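Local coordinates for glutathione peroxidase-like peroxiredoxin HYR1 (Saccharomyces cerevisiae, PDB 3CMI), which reduces hydroperoxides at the expense of thioredoxin and, as a sensor of hydroperoxide stress, oxidises and so activates the transcription factor YAP1, at residues 50-54 with 154-158; 72-76 with 131-135. All coordinates share one frame; numbering follows the deposited sequence.

Interaction 1 (50-54 with 154-158)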
loop_
_atom_site.group_PDB
_atom_site.type_symbol
_atom_site.label_atom_id
_atom_site.label_comp_id
_atom_site.label_asym_id
_atom_site.label_seq_id
_atom_site.Cartn_x
_atom_site.Cartn_y
_atom_site.Cartn_z
ATOM N N TYR A 50 -1.082 7.116 10.992
ATOM C CA TYR A 50 -2.339 7.274 10.265
ATOM C C TYR A 50 -2.612 8.728 9.886
ATOM O O TYR A 50 -3.182 9.002 8.829
ATOM C CB TYR A 50 -3.509 6.712 11.078
ATOM C CG TYR A 50 -3.369 5.241 11.398
ATOM C CD1 TYR A 50 -2.937 4.824 12.652
ATOM C CD2 TYR A 50 -3.661 4.269 10.443
ATOM C CE1 TYR A 50 -2.796 3.476 12.954
ATOM C CE2 TYR A 50 -3.525 2.916 10.736
ATOM C CZ TYR A 50 -3.090 2.528 11.993
ATOM O OH TYR A 50 -2.952 1.196 12.298
ATOM N N LYS A 51 -2.204 9.654 10.752
ATOM C CA LYS A 51 -2.351 11.078 10.476
ATOM C C LYS A 51 -1.537 11.498 9.251
ATOM O O LYS A 51 -2.036 12.233 8.398
ATOM C CB LYS A 51 -1.964 11.920 11.696
ATOM C CG LYS A 51 -3.043 12.003 12.767
ATOM C CD LYS A 51 -2.791 13.171 13.713
ATOM C CE LYS A 51 -3.838 13.222 14.815
ATOM N NZ LYS A 51 -3.744 14.465 15.633
ATOM N N GLU A 52 -0.294 11.019 9.166
ATOM C CA GLU A 52 0.582 11.323 8.033
ATOM C C GLU A 52 0.057 10.743 6.715
ATOM O O GLU A 52 0.128 11.400 5.676
ATOM C CB GLU A 52 2.024 10.864 8.295
ATOM C CG GLU A 52 2.831 11.817 9.176
ATOM C CD GLU A 52 4.337 11.756 8.918
ATOM O OE1 GLU A 52 5.114 11.806 9.900
ATOM O OE2 GLU A 52 4.750 11.673 7.738
ATOM N N LEU A 53 -0.469 9.518 6.767
ATOM C CA LEU A 53 -1.059 8.873 5.596
ATOM C C LEU A 53 -2.291 9.624 5.114
ATOM O O LEU A 53 -2.441 9.875 3.917
ATOM C CB LEU A 53 -1.421 7.416 5.898
ATOM C CG LEU A 53 -0.264 6.429 6.066
ATOM C CD1 LEU A 53 -0.758 5.168 6.749
ATOM C CD2 LEU A 53 0.406 6.115 4.730
ATOM N N GLU A 54 -3.165 9.979 6.056
ATOM C CA GLU A 54 -4.379 10.740 5.766
ATOM C C GLU A 54 -4.058 12.099 5.139
ATOM O O GLU A 54 -4.745 12.531 4.210
ATOM C CB GLU A 54 -5.223 10.903 7.035
ATOM C CG GLU A 54 -6.575 11.619 6.854
ATOM C CD GLU A 54 -7.554 10.888 5.937
ATOM O OE1 GLU A 54 -8.589 11.491 5.602
ATOM O OE2 GLU A 54 -7.305 9.727 5.547
ATOM N N THR A 154 10.336 5.101 6.939
ATOM C CA THR A 154 10.263 6.252 6.040
ATOM C C THR A 154 8.864 6.836 6.132
ATOM O O THR A 154 7.873 6.140 5.907
ATOM C CB THR A 154 10.684 5.966 4.557
ATOM O OG1 THR A 154 9.574 6.135 3.671
ATOM C CG2 THR A 154 11.281 4.606 4.390
ATOM N N LYS A 155 8.802 8.111 6.499
ATOM C CA LYS A 155 7.538 8.790 6.742
ATOM C C LYS A 155 6.810 9.047 5.421
ATOM O O LYS A 155 7.454 9.316 4.406
ATOM C CB LYS A 155 7.761 10.085 7.528
ATOM C CG LYS A 155 8.781 9.950 8.662
ATOM C CD LYS A 155 8.256 10.486 9.996
ATOM C CE LYS A 155 7.442 9.416 10.745
ATOM N NZ LYS A 155 7.057 9.839 12.127
ATOM N N PRO A 156 5.466 8.921 5.420
ATOM C CA PRO A 156 4.682 9.117 4.201
ATOM C C PRO A 156 4.968 10.450 3.510
ATOM O O PRO A 156 5.060 10.497 2.283
ATOM C CB PRO A 156 3.233 9.065 4.708
ATOM C CG PRO A 156 3.303 8.193 5.902
ATOM C CD PRO A 156 4.605 8.558 6.562
ATOM N N SER A 157 5.125 11.514 4.295
ATOM C CA SER A 157 5.444 12.846 3.773
ATOM C C SER A 157 6.721 12.869 2.921
ATOM O O SER A 157 6.822 13.638 1.961
ATOM C CB SER A 157 5.562 13.847 4.925
ATOM O OG SER A 157 6.563 13.444 5.852
ATOM N N SER A 158 7.686 12.019 3.268
ATOM C CA SER A 158 8.960 11.929 2.541
ATOM C C SER A 158 8.816 11.413 1.101
ATOM O O SER A 158 9.733 11.561 0.283
ATOM C CB SER A 158 9.939 11.052 3.318
ATOM O OG SER A 158 10.389 11.727 4.482
#
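Glu52 reaches from helix 47-60 to the segment 154-158 and meets three residues in a row there: Lys155, Pro156 and Ser157. Its CB lies 3.8 Å from Pro156 CG, so the base of the side chain packs on the proline ring. The rest of the chain crosses that ring at about a right angle. It is extended beyond CG (chi2 -153°), which carries the carboxylate along the proline to Lys155 and Ser157. The two oxygens then divide the work. Glu52 OE1 forms a salt bridge with Lys155 NZ, 3.6 Å away. The lysine chain is bent at chi2 and chi3, and this folds its CD and CE against the same oxygen. Glu52 OE2 accepts a hydrogen bond from Ser157 OG at 3.2 Å. The hydroxyl comes from above the carboxylate plane, 37° out of it. Ser157 N adds a weak bond of 3.5 Å to Glu52 OE2.

Leu53 follows on the buried side. Its CD2 touches Pro156 CG at 3.8 Å, and the two side chains cross at about a right angle. Leu53 also packs on Leu36 of strand 34-41 and on Phe98. Pro156 CG thus touches both the leucine and the base of Glu52.

The contact joins helix 47-60 to the loop and 3-10 segment that lead to helix 160-167, in a thioredoxin-like fold. The Ser157 hydroxyl, helped weakly by its backbone N-H, binds one carboxylate oxygen, and an ammonium group faces the other. Together they would be expected to favour the ionised form of Glu52.

Interaction 2 (72-76 with 131-135)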
loop_
_atom_site.group_PDB
_atom_site.type_symbol
_atom_site.label_atom_id
_atom_site.label_comp_id
_atom_site.label_asym_id
_atom_site.label_seq_id
_atom_site.Cartn_x
_atom_site.Cartn_y
_atom_site.Cartn_z
ATOM N N CYS A 72 -3.154 -5.819 9.498
ATOM C CA CYS A 72 -2.388 -7.039 9.712
ATOM C C CYS A 72 -1.990 -7.098 11.178
ATOM O O CYS A 72 -1.620 -6.080 11.768
ATOM C CB CYS A 72 -1.138 -7.038 8.824
ATOM S SG CYS A 72 -0.115 -8.514 8.944
ATOM N N ASN A 73 -2.062 -8.290 11.763
ATOM C CA ASN A 73 -1.743 -8.471 13.178
ATOM C C ASN A 73 -0.442 -9.247 13.432
ATOM O O ASN A 73 -0.201 -9.718 14.542
ATOM C CB ASN A 73 -2.925 -9.130 13.901
ATOM C CG ASN A 73 -2.856 -8.969 15.408
ATOM O OD1 ASN A 73 -3.102 -9.919 16.155
ATOM N ND2 ASN A 73 -2.515 -7.767 15.866
ATOM N N GLN A 74 0.406 -9.346 12.410
ATOM C CA GLN A 74 1.624 -10.168 12.488
ATOM C C GLN A 74 2.829 -9.502 13.172
ATOM O O GLN A 74 3.887 -10.126 13.315
ATOM C CB GLN A 74 2.020 -10.665 11.091
ATOM C CG GLN A 74 1.168 -11.824 10.585
ATOM C CD GLN A 74 1.521 -12.245 9.173
ATOM O OE1 GLN A 74 1.480 -11.440 8.249
ATOM N NE2 GLN A 74 1.852 -13.517 8.998
ATOM N N PHE A 75 2.673 -8.251 13.598
ATOM C CA PHE A 75 3.784 -7.500 14.191
ATOM C C PHE A 75 3.422 -6.932 15.567
ATOM O O PHE A 75 3.315 -5.719 15.753
ATOM C CB PHE A 75 4.275 -6.399 13.230
ATOM C CG PHE A 75 4.454 -6.868 11.807
ATOM C CD1 PHE A 75 5.551 -7.651 11.448
ATOM C CD2 PHE A 75 3.522 -6.537 10.831
ATOM C CE1 PHE A 75 5.715 -8.096 10.135
ATOM C CE2 PHE A 75 3.674 -6.974 9.517
ATOM C CZ PHE A 75 4.774 -7.757 9.169
ATOM N N GLY A 76 3.231 -7.827 16.530
ATOM C CA GLY A 76 2.899 -7.441 17.900
ATOM C C GLY A 76 3.967 -7.864 18.890
ATOM O O GLY A 76 4.295 -9.046 18.995
ATOM N N ILE A 131 7.668 -8.730 4.789
ATOM C CA ILE A 131 7.442 -7.434 5.421
ATOM C C ILE A 131 8.029 -7.481 6.827
ATOM O O ILE A 131 7.776 -8.426 7.578
ATOM C CB ILE A 131 5.929 -7.094 5.481
ATOM C CG1 ILE A 131 5.277 -7.200 4.085
ATOM C CG2 ILE A 131 5.695 -5.715 6.126
ATOM C CD1 ILE A 131 5.885 -6.282 2.996
ATOM N N LYS A 132 8.818 -6.468 7.171
ATOM C CA LYS A 132 9.555 -6.458 8.440
ATOM C C LYS A 132 8.706 -5.987 9.620
ATOM O O LYS A 132 8.777 -6.568 10.705
ATOM C CB LYS A 132 10.833 -5.608 8.331
ATOM C CG LYS A 132 12.087 -6.372 7.904
ATOM C CD LYS A 132 12.102 -6.668 6.402
ATOM C CE LYS A 132 13.317 -7.505 5.995
ATOM N NZ LYS A 132 14.575 -6.700 5.899
ATOM N N TRP A 133 7.920 -4.930 9.410
ATOM C CA TRP A 133 7.083 -4.380 10.474
ATOM C C TRP A 133 5.861 -3.645 9.925
ATOM O O TRP A 133 5.661 -3.573 8.711
ATOM C CB TRP A 133 7.909 -3.462 11.394
ATOM C CG TRP A 133 7.570 -3.629 12.854
ATOM C CD1 TRP A 133 7.853 -4.714 13.645
ATOM C CD2 TRP A 133 6.884 -2.691 13.693
ATOM N NE1 TRP A 133 7.384 -4.507 14.921
ATOM C CE2 TRP A 133 6.786 -3.274 14.980
ATOM C CE3 TRP A 133 6.346 -1.414 13.485
ATOM C CZ2 TRP A 133 6.169 -2.622 16.055
ATOM C CZ3 TRP A 133 5.729 -0.765 14.556
ATOM C CH2 TRP A 133 5.648 -1.371 15.824
ATOM N N ASN A 134 5.039 -3.120 10.828
ATOM C CA ASN A 134 3.909 -2.267 10.460
ATOM C C ASN A 134 4.324 -1.109 9.559
ATOM O O ASN A 134 5.431 -0.586 9.689
ATOM C CB ASN A 134 3.245 -1.708 11.717
ATOM C CG ASN A 134 2.570 -2.777 12.549
ATOM O OD1 ASN A 134 1.870 -3.643 12.021
ATOM N ND2 ASN A 134 2.768 -2.715 13.861
ATOM N N PHE A 135 3.435 -0.725 8.642
ATOM C CA PHE A 135 3.589 0.496 7.823
ATOM C C PHE A 135 4.720 0.477 6.790
ATOM O O PHE A 135 5.302 1.517 6.477
ATOM C CB PHE A 135 3.670 1.759 8.702
ATOM C CG PHE A 135 2.531 1.898 9.668
ATOM C CD1 PHE A 135 1.270 2.288 9.226
ATOM C CD2 PHE A 135 2.718 1.638 11.020
ATOM C CE1 PHE A 135 0.207 2.412 10.121
ATOM C CE2 PHE A 135 1.667 1.758 11.923
ATOM C CZ PHE A 135 0.408 2.145 11.474
#
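Phe75 lays its ring against the backbone of 131-134, and two CH-pi contacts run in opposite senses. Trp133 CA sits over one face of the Phe75 ring, 3.8 Å from its centroid. In return Phe75 CB lies over the five-membered ring of Trp133, 4.1 Å from that centroid. The two rings are oblique, with planes at 42°. Gln74 CB sits over the other face of the phenyl ring, which is sandwiched between its own neighbour and Trp133.

Both segments are loops of the thioredoxin-like fold and carry sequences characteristic of glutathione peroxidases: Cys-Asn-Gln-Phe-Gly at 72-76 and Trp-Asn-Phe at 133-135. The first leaves the end of strand 65-72; the second leads into strand 137-140. Strand 34-41 lies between these two in the sheet, and its Asn39 touches both Phe75 and Ile131.

Polar atoms meet the ring at its edge. Ile131 O lies near the ring plane, 3.3 Å from Phe75 CE1. Asn134 OD1 lies near that plane too, 3.5 Å from Phe75 CD2. The Asn134 amide stands almost upright to the phenyl ring, 87° between planes.

Ile131 adds apolar packing: with CG1 beside the backbone N (chi1 -53°), its CG2 turns to Phe75 CZ, 3.8 Å away.

Interactions 1 and 2 have centres about 17 Å apart and touch through aromatic side chains. Tyr50 of helix 47-60 and Phe135 pack edge-to-face, with Tyr50 CZ 3.6 Å from Phe135 CZ. Both segments of interaction 2 fall between the two segments of interaction 1 in the sequence. Lys137 also ties the two, since its NZ bonds to Thr154 O and Phe135 O. Strand 34-41 backs both contacts. They differ in their relation to Cys44, which forms the sulfenic acid intermediate. The Asn134 side chain of interaction 2 is about 10 Å from that of Cys44, whereas interaction 1 sits away from that cysteine.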